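Local coordinates for protein GH5 (Bacteroidetes bacterium AC2a, PDB 4YHE) that probably hydrolyses beta-glucosidic linkages in cellulose and related glucans, as a cellulase of glycoside hydrolase family 5, at residues A[10-15]-A[366-371]; A[65-70]-A[78-83]; A[254-257]-A[261-264]. One frame throughout, in Å; residues are numbered along the deposited sequence.

Contact 1: A[10-15]-A[366-371]; sequences FGMSMG and DSWENN
Gly15 and Trp368 make the nearest backbone approach, their CA atoms 7.2 Å apart, where the chain leaves helix 6-13 near its C-terminal end and passes the last turn of helix 357-369. At that spacing the gap is bridged mainly by the indole of Trp368, whose CB points at segment 10-15. With CG anti to the backbone N (chi1 -162°), the ring reaches away from its own helix and lies against Gly15.

The evidence for a CH-pi contact is direct. Gly15 CA sits 3.7 Å from the centroid of the six-membered ring of Trp368, only 11° off the ring normal, so the glycine backbone rests over one face of the benzo portion. Gly15 has positive phi as the chain leaves helical geometry, a conformation that side chains tolerate poorly. A CB there would also fall 3.8 Å from Trp368 CZ3, close against the same ring.

Met12 completes the grip at the far corner of the indole. Its carbonyl O comes obliquely to within 3.1 Å of Trp368 CH2, and this oxygen also accepts the backbone N-H of Gly15, a bond that ties the turn together beside the ring. The thioether chain bends at chi3 and brings Met12 CE to 4.2 Å from Trp368 CH2, a looser apolar touch. No hydrogen bond links the two segments; the polar edge of the indole is satisfied by Ile326 O, which accepts from Trp368 NE1.

Trp368 therefore packs helix 357-369 against the entrance to the first barrel strand, 16-20, while Gly15 shares backbone hydrogen bonds with Ala328 of the last strand, 327-332. Glu369 adds a salt bridge to Arg56, just ahead of strand 57-60.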
loop_
_atom_site.group_PDB
_atom_site.type_symbol
_atom_site.label_atom_id
_atom_site.label_comp_id
_atom_site.label_asym_id
_atom_site.label_seq_id
_atom_site.Cartn_x
_atom_site.Cartn_y
_atom_site.Cartn_z
ATOM N N PHE A 10 -0.437 -6.285 -16.161
ATOM C CA PHE A 10 -1.506 -5.748 -15.295
ATOM C C PHE A 10 -0.945 -4.928 -14.123
ATOM O O PHE A 10 -1.352 -3.773 -13.931
ATOM C CB PHE A 10 -2.440 -6.817 -14.753
ATOM C CG PHE A 10 -3.513 -6.246 -13.887
ATOM C CD1 PHE A 10 -4.606 -5.599 -14.466
ATOM C CD2 PHE A 10 -3.402 -6.264 -12.496
ATOM C CE1 PHE A 10 -5.593 -5.026 -13.668
ATOM C CE2 PHE A 10 -4.386 -5.691 -11.689
ATOM C CZ PHE A 10 -5.471 -5.069 -12.268
ATOM N N GLY A 11 -0.002 -5.503 -13.370
ATOM C CA GLY A 11 0.765 -4.729 -12.365
ATOM C C GLY A 11 1.286 -3.386 -12.851
ATOM O O GLY A 11 1.082 -2.322 -12.213
ATOM N N MET A 12 1.947 -3.384 -14.007
ATOM C CA MET A 12 2.468 -2.134 -14.554
ATOM C C MET A 12 1.415 -1.109 -14.900
ATOM O O MET A 12 1.689 0.081 -14.882
ATOM C CB MET A 12 3.318 -2.361 -15.794
ATOM C CG MET A 12 4.766 -2.539 -15.467
ATOM S SD MET A 12 5.638 -2.762 -16.998
ATOM C CE MET A 12 6.242 -1.128 -17.285
ATOM N N SER A 13 0.217 -1.581 -15.189
ATOM C CA SER A 13 -0.893 -0.718 -15.607
ATOM C C SER A 13 -1.368 0.152 -14.461
ATOM O O SER A 13 -2.020 1.170 -14.692
ATOM C CB SER A 13 -2.043 -1.557 -16.197
ATOM O OG SER A 13 -2.877 -2.138 -15.217
ATOM N N MET A 14 -1.046 -0.253 -13.208
ATOM C CA MET A 14 -1.317 0.600 -12.062
ATOM C C MET A 14 -0.433 1.825 -11.982
ATOM O O MET A 14 -0.760 2.766 -11.230
ATOM C CB MET A 14 -1.275 -0.223 -10.757
ATOM C CG MET A 14 -2.327 -1.302 -10.761
ATOM S SD MET A 14 -2.697 -2.041 -9.157
ATOM C CE MET A 14 -1.092 -2.590 -8.678
ATOM N N GLY A 15 0.683 1.828 -12.737
ATOM C CA GLY A 15 1.583 2.932 -12.823
ATOM C C GLY A 15 2.023 3.519 -11.478
ATOM O O GLY A 15 2.461 2.767 -10.572
ATOM N N ASP A 366 5.799 11.568 -13.530
ATOM C CA ASP A 366 6.494 11.818 -14.816
ATOM C C ASP A 366 7.792 10.992 -14.925
ATOM O O ASP A 366 8.181 10.592 -16.022
ATOM C CB ASP A 366 6.781 13.280 -14.993
ATOM C CG ASP A 366 5.529 14.096 -15.154
ATOM O OD1 ASP A 366 4.473 13.537 -15.436
ATOM O OD2 ASP A 366 5.606 15.316 -15.026
ATOM N N SER A 367 8.425 10.681 -13.791
ATOM C CA SER A 367 9.610 9.847 -13.825
ATOM C C SER A 367 9.260 8.391 -14.181
ATOM O O SER A 367 9.909 7.797 -15.046
ATOM C CB SER A 367 10.392 9.950 -12.527
ATOM O OG SER A 367 11.658 9.329 -12.644
ATOM N N TRP A 368 8.252 7.817 -13.520
ATOM C CA TRP A 368 7.770 6.491 -13.818
ATOM C C TRP A 368 7.329 6.386 -15.276
ATOM O O TRP A 368 7.648 5.403 -15.918
ATOM C CB TRP A 368 6.606 6.078 -12.909
ATOM C CG TRP A 368 6.357 4.647 -12.866
ATOM C CD1 TRP A 368 6.830 3.741 -11.931
ATOM C CD2 TRP A 368 5.554 3.878 -13.787
ATOM N NE1 TRP A 368 6.398 2.484 -12.251
ATOM C CE2 TRP A 368 5.606 2.538 -13.366
ATOM C CE3 TRP A 368 4.798 4.199 -14.909
ATOM C CZ2 TRP A 368 4.941 1.507 -14.050
ATOM C CZ3 TRP A 368 4.145 3.178 -15.583
ATOM C CH2 TRP A 368 4.217 1.864 -15.159
ATOM N N GLU A 369 6.578 7.394 -15.753
ATOM C CA GLU A 369 5.911 7.325 -17.062
ATOM C C GLU A 369 6.861 7.582 -18.255
ATOM O O GLU A 369 6.533 7.222 -19.391
ATOM C CB GLU A 369 4.790 8.364 -17.151
ATOM C CG GLU A 369 3.605 8.091 -16.238
ATOM C CD GLU A 369 2.685 7.027 -16.736
ATOM O OE1 GLU A 369 2.921 6.426 -17.810
ATOM O OE2 GLU A 369 1.667 6.784 -16.066
ATOM N N ASN A 370 7.974 8.240 -18.000
ATOM C CA ASN A 370 8.884 8.635 -19.063
ATOM C C ASN A 370 9.285 7.439 -19.948
ATOM O O ASN A 370 9.618 6.338 -19.470
ATOM C CB ASN A 370 10.086 9.366 -18.476
ATOM C CG ASN A 370 11.042 9.885 -19.535
ATOM O OD1 ASN A 370 11.608 9.104 -20.308
ATOM N ND2 ASN A 370 11.289 11.189 -19.517
ATOM N N ASN A 371 9.180 7.640 -21.263
ATOM C CA ASN A 371 9.412 6.556 -22.225
ATOM C C ASN A 371 10.596 6.822 -23.143
ATOM O O ASN A 371 10.734 6.174 -24.171
ATOM C CB ASN A 371 8.173 6.329 -23.088
ATOM C CG ASN A 371 6.995 5.831 -22.294
ATOM O OD1 ASN A 371 7.095 4.870 -21.519
ATOM N ND2 ASN A 371 5.854 6.482 -22.492
#

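Contact 2: A[65-70]-A[78-83]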
loop_
_atom_site.group_PDB
_atom_site.type_symbol
_atom_site.label_atom_id
_atom_site.label_comp_id
_atom_site.label_asym_id
_atom_site.label_seq_id
_atom_site.Cartn_x
_atom_site.Cartn_y
_atom_site.Cartn_z
ATOM N N MET A 65 -13.407 -2.667 11.476
ATOM C CA MET A 65 -13.629 -2.614 12.894
ATOM C C MET A 65 -14.699 -1.582 13.263
ATOM O O MET A 65 -14.608 -0.426 12.865
ATOM C CB MET A 65 -12.256 -2.235 13.477
ATOM C CG MET A 65 -12.065 -2.394 14.944
ATOM S SD MET A 65 -10.368 -1.955 15.341
ATOM C CE MET A 65 -10.478 -0.180 15.190
ATOM N N GLY A 66 -15.716 -2.019 14.016
ATOM C CA GLY A 66 -16.861 -1.167 14.398
ATOM C C GLY A 66 -18.080 -1.394 13.497
ATOM O O GLY A 66 -19.181 -0.993 13.857
ATOM N N HIS A 67 -17.882 -2.031 12.336
ATOM C CA HIS A 67 -18.947 -2.244 11.352
ATOM C C HIS A 67 -19.170 -3.690 11.111
ATOM O O HIS A 67 -19.789 -4.048 10.136
ATOM C CB HIS A 67 -18.616 -1.552 10.021
ATOM C CG HIS A 67 -18.247 -0.125 10.191
ATOM N ND1 HIS A 67 -19.179 0.850 10.465
ATOM C CD2 HIS A 67 -17.044 0.485 10.212
ATOM C CE1 HIS A 67 -18.565 2.006 10.627
ATOM N NE2 HIS A 67 -17.270 1.816 10.454
ATOM N N ILE A 68 -18.674 -4.525 12.021
ATOM C CA ILE A 68 -18.723 -5.956 11.869
ATOM C C ILE A 68 -19.603 -6.503 12.999
ATOM O O ILE A 68 -19.380 -6.206 14.183
ATOM C CB ILE A 68 -17.310 -6.582 11.952
ATOM C CG1 ILE A 68 -16.356 -5.929 10.934
ATOM C CG2 ILE A 68 -17.384 -8.077 11.676
ATOM C CD1 ILE A 68 -14.903 -6.280 11.147
ATOM N N GLY A 69 -20.592 -7.300 12.636
ATOM C CA GLY A 69 -21.495 -7.873 13.642
ATOM C C GLY A 69 -20.831 -8.990 14.423
ATOM O O GLY A 69 -19.676 -9.356 14.164
ATOM N N ASN A 70 -21.582 -9.559 15.366
ATOM C CA ASN A 70 -21.083 -10.645 16.196
ATOM C C ASN A 70 -20.845 -11.902 15.394
ATOM O O ASN A 70 -21.422 -12.099 14.320
ATOM C CB ASN A 70 -22.073 -10.949 17.352
ATOM C CG ASN A 70 -22.148 -9.822 18.363
ATOM O OD1 ASN A 70 -21.262 -8.974 18.418
ATOM N ND2 ASN A 70 -23.217 -9.791 19.157
ATOM N N ARG A 78 -24.505 -2.510 6.449
ATOM C CA ARG A 78 -24.720 -2.177 5.030
ATOM C C ARG A 78 -24.313 -0.781 4.651
ATOM O O ARG A 78 -23.811 -0.563 3.553
ATOM C CB ARG A 78 -26.183 -2.349 4.608
ATOM C CG ARG A 78 -26.365 -2.044 3.120
ATOM C CD ARG A 78 -27.358 -2.967 2.468
ATOM N NE ARG A 78 -28.668 -2.352 2.353
ATOM C CZ ARG A 78 -29.799 -3.034 2.177
ATOM N NH1 ARG A 78 -29.790 -4.362 2.114
ATOM N NH2 ARG A 78 -30.949 -2.381 2.076
ATOM N N GLY A 79 -24.556 0.194 5.519
ATOM C CA GLY A 79 -24.187 1.571 5.202
ATOM C C GLY A 79 -22.693 1.724 4.954
ATOM O O GLY A 79 -22.258 2.470 4.057
ATOM N N TRP A 80 -21.894 1.000 5.730
ATOM C CA TRP A 80 -20.424 1.071 5.586
ATOM C C TRP A 80 -20.000 0.476 4.257
ATOM O O TRP A 80 -19.268 1.111 3.487
ATOM C CB TRP A 80 -19.737 0.353 6.735
ATOM C CG TRP A 80 -18.268 0.527 6.752
ATOM C CD1 TRP A 80 -17.323 -0.438 6.533
ATOM C CD2 TRP A 80 -17.557 1.723 7.043
ATOM N NE1 TRP A 80 -16.068 0.105 6.636
ATOM C CE2 TRP A 80 -16.181 1.427 6.958
ATOM C CE3 TRP A 80 -17.944 3.034 7.332
ATOM C CZ2 TRP A 80 -15.203 2.383 7.167
ATOM C CZ3 TRP A 80 -16.962 3.980 7.549
ATOM C CH2 TRP A 80 -15.614 3.649 7.479
ATOM N N LEU A 81 -20.509 -0.726 3.966
ATOM C CA LEU A 81 -20.203 -1.407 2.717
ATOM C C LEU A 81 -20.695 -0.580 1.508
ATOM O O LEU A 81 -20.030 -0.517 0.485
ATOM C CB LEU A 81 -20.803 -2.816 2.719
ATOM C CG LEU A 81 -20.468 -3.729 1.548
ATOM C CD1 LEU A 81 -18.967 -3.829 1.356
ATOM C CD2 LEU A 81 -21.037 -5.115 1.791
ATOM N N ASP A 82 -21.832 0.095 1.659
ATOM C CA ASP A 82 -22.366 1.023 0.641
ATOM C C ASP A 82 -21.395 2.140 0.283
ATOM O O ASP A 82 -21.240 2.498 -0.885
ATOM C CB ASP A 82 -23.682 1.697 1.126
ATOM C CG ASP A 82 -24.929 0.786 1.089
ATOM O OD1 ASP A 82 -24.913 -0.315 0.536
ATOM O OD2 ASP A 82 -25.957 1.198 1.655
ATOM N N ARG A 83 -20.764 2.721 1.303
ATOM C CA ARG A 83 -19.829 3.814 1.082
ATOM C C ARG A 83 -18.573 3.323 0.371
ATOM O O ARG A 83 -18.104 3.965 -0.570
ATOM C CB ARG A 83 -19.485 4.488 2.404
ATOM C CG ARG A 83 -18.490 5.618 2.317
ATOM C CD ARG A 83 -18.939 6.725 1.379
ATOM N NE ARG A 83 -18.006 7.852 1.425
ATOM C CZ ARG A 83 -17.986 8.840 0.535
ATOM N NH1 ARG A 83 -18.856 8.850 -0.459
ATOM N NH2 ARG A 83 -17.126 9.831 0.652
#
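An offset aromatic stack between His67 and Trp80 makes up this contact, joining the loop that follows barrel strand 57-60 to the first turns of helix 78-93, the helix that leads on to strand 97-101. The planes of the imidazole and the five-membered ring of Trp80 differ by 6° and their centroids lie 3.8 Å apart, which establishes a nearly parallel overlap.

The atomic contacts show how the rings are displaced. Trp80 CD2 stands over the middle of the imidazole, 3.4 Å from His67 CD2, whereas His67 NE2 lies over the fused indole toward its rim and meets Trp80 CE3, also at 3.4 Å. The overlap thus extends from the pyrrole part onto the benzo part. At the other end Trp80 CB adds a CH-pi contact to the same imidazole face, 4.1 Å from the His67 ring centroid. Both CB atoms point across the gap; with CG anti to the backbone N (chi1 -173°), the indole of Trp80 is sent toward the loop, and chi2 (-113°) turns its face to the histidine.

Partners beyond the stack grip the imidazole: ND1 of His67 is hydrogen-bonded to Glu77 OE1, and NE2 to the backbone oxygen of Ser32. Trp64 meets Trp80 with its plane nearly perpendicular, extending the aromatic cluster.

No hydrogen bond crosses between the segments, and the stack of these buried rings probably rests largely on dispersion. The bonds at the two imidazole nitrogens set the rotation of His67 and so the plane it offers to Trp80.

Contact 3: A[254-257]-A[261-264]; sequences YNEW and GKDV
First torsions direct the two carboxylates of this contact to backbone N-H groups across the gap: Glu256 OE1 reaches those of Lys262 and Asp263, and Asp263 OD2 that of Asn255. Glu256 CG is anti to its carbonyl carbon (chi1 -65°) and the chain then runs extended, delivering OE1 to the 261-264 segment. Asp263 CG is instead anti to the backbone N (chi1 180°), which swings its carboxylate back toward Asn255.

Lys262 N is 2.7 Å from Glu256 OE1 and arrives nearly along the C-O axis; Asp263 N, 3.0 Å from the same OE1, comes on the anti side, out of the carboxylate plane, in a bond that is almost straight at 171°. In return Asp263 OD2 accepts Asn255 N at 2.9 Å, met from above its carboxylate plane, and Asp263 O accepts Glu256 N at 3.0 Å. A water accepts from Asn255 ND2 and donates to Asp263 OD2, a second link between these residues, while Arg301 holds Asn255 OD1.

Asp263 is the centre of an inverse gamma turn, whose own bond, Val264 N to Lys262 O, is weak. Alongside, Tyr254 CD2 lies 3.2 Å from Val264 O, and Val264 CG1 packs 3.6 Å from Glu256 O. With an alanine in place of Glu256, the N-H groups of Lys262 and Asp263 would probably lose their shared acceptor, and Ser387 and Ser388 theirs.

Ser387 OG bonds to Glu256 OE1, Ser388 N to Glu256 OE2, and Arg389 forms a salt bridge with Asp263 OD2; these bonds tie the loop before helix 270-285 to the C-terminal tail. The arginine probably stabilises the ionised form of Asp263, and the N-H and hydroxyl donors that of Glu256.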
loop_
_atom_site.group_PDB
_atom_site.type_symbol
_atom_site.label_atom_id
_atom_site.label_comp_id
_atom_site.label_asym_id
_atom_site.label_seq_id
_atom_site.Cartn_x
_atom_site.Cartn_y
_atom_site.Cartn_z
ATOM N N TYR A 254 16.646 13.281 9.211
ATOM C CA TYR A 254 17.545 13.787 8.195
ATOM C C TYR A 254 16.724 14.380 7.047
ATOM O O TYR A 254 15.696 13.828 6.665
ATOM C CB TYR A 254 18.411 12.650 7.668
ATOM C CG TYR A 254 19.273 11.996 8.733
ATOM C CD1 TYR A 254 18.767 10.962 9.528
ATOM C CD2 TYR A 254 20.575 12.429 8.969
ATOM C CE1 TYR A 254 19.542 10.353 10.504
ATOM C CE2 TYR A 254 21.367 11.830 9.943
ATOM C CZ TYR A 254 20.840 10.787 10.713
ATOM O OH TYR A 254 21.605 10.210 11.711
ATOM N N ASN A 255 17.215 15.456 6.436
ATOM C CA ASN A 255 16.433 16.115 5.414
ATOM C C ASN A 255 17.074 16.189 4.040
ATOM O O ASN A 255 16.582 16.897 3.178
ATOM C CB ASN A 255 15.983 17.485 5.943
ATOM C CG ASN A 255 14.889 17.345 6.975
ATOM O OD1 ASN A 255 13.771 16.978 6.647
ATOM N ND2 ASN A 255 15.233 17.539 8.234
ATOM N N GLU A 256 18.132 15.422 3.838
ATOM C CA GLU A 256 18.709 15.219 2.518
ATOM C C GLU A 256 18.859 13.715 2.248
ATOM O O GLU A 256 18.838 12.895 3.179
ATOM C CB GLU A 256 20.041 15.989 2.427
ATOM C CG GLU A 256 19.869 17.502 2.524
ATOM C CD GLU A 256 21.150 18.330 2.382
ATOM O OE1 GLU A 256 22.259 17.804 2.595
ATOM O OE2 GLU A 256 21.027 19.539 2.069
ATOM N N TRP A 257 19.007 13.346 0.977
ATOM C CA TRP A 257 19.101 11.945 0.580
ATOM C C TRP A 257 19.921 11.812 -0.673
ATOM O O TRP A 257 19.840 12.666 -1.564
ATOM C CB TRP A 257 17.699 11.351 0.342
ATOM C CG TRP A 257 17.674 9.899 -0.042
ATOM C CD1 TRP A 257 17.690 8.818 0.812
ATOM C CD2 TRP A 257 17.614 9.354 -1.362
ATOM N NE1 TRP A 257 17.653 7.654 0.104
ATOM C CE2 TRP A 257 17.573 7.951 -1.232
ATOM C CE3 TRP A 257 17.546 9.916 -2.644
ATOM C CZ2 TRP A 257 17.494 7.104 -2.328
ATOM C CZ3 TRP A 257 17.489 9.076 -3.715
ATOM C CH2 TRP A 257 17.474 7.684 -3.566
ATOM N N GLY A 261 23.620 14.628 -1.034
ATOM C CA GLY A 261 23.196 15.086 0.291
ATOM C C GLY A 261 24.339 15.107 1.286
ATOM O O GLY A 261 25.233 14.282 1.223
ATOM N N LYS A 262 24.279 16.034 2.223
ATOM C CA LYS A 262 25.158 16.002 3.387
ATOM C C LYS A 262 24.412 15.589 4.666
ATOM O O LYS A 262 24.951 14.848 5.481
ATOM C CB LYS A 262 25.824 17.367 3.577
ATOM C CG LYS A 262 26.698 17.792 2.403
ATOM C CD LYS A 262 28.005 17.026 2.385
ATOM C CE LYS A 262 28.878 17.444 1.213
ATOM N NZ LYS A 262 29.120 18.918 1.223
ATOM N N ASP A 263 23.188 16.077 4.840
ATOM C CA ASP A 263 22.377 15.732 6.031
ATOM C C ASP A 263 21.596 14.455 5.707
ATOM O O ASP A 263 20.378 14.488 5.508
ATOM C CB ASP A 263 21.448 16.882 6.371
ATOM C CG ASP A 263 20.575 16.613 7.577
ATOM O OD1 ASP A 263 21.078 16.040 8.549
ATOM O OD2 ASP A 263 19.383 17.000 7.532
ATOM N N VAL A 264 22.310 13.335 5.695
ATOM C CA VAL A 264 21.787 12.082 5.168
ATOM C C VAL A 264 21.831 10.982 6.189
ATOM O O VAL A 264 22.682 11.018 7.072
ATOM C CB VAL A 264 22.587 11.607 3.941
ATOM C CG1 VAL A 264 22.380 12.559 2.768
ATOM C CG2 VAL A 264 24.062 11.427 4.276
HETATM O O HOH W 1 17.944 17.991 9.528
#

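In the fold
The three contacts are spread around one closed eight-stranded parallel beta/alpha barrel. Contact 1 pairs segments 351 residues apart, bringing helix 357-369 back to the start of the first strand; contacts 2 and 3 both fall within that span, in series, and each closes a short local loop. Contact 2 belongs to the connection from strand 57-60 to helix 78-93, contact 3 to the connection from strand 236-242 to helix 270-285. These two have centres about 44 Å apart, on opposite sides of the chain's centre; from contact 1 it is about 34 Å to contact 2 and 28 Å to contact 3, between centres. None touches another, so they are separate packing sites in one barrel.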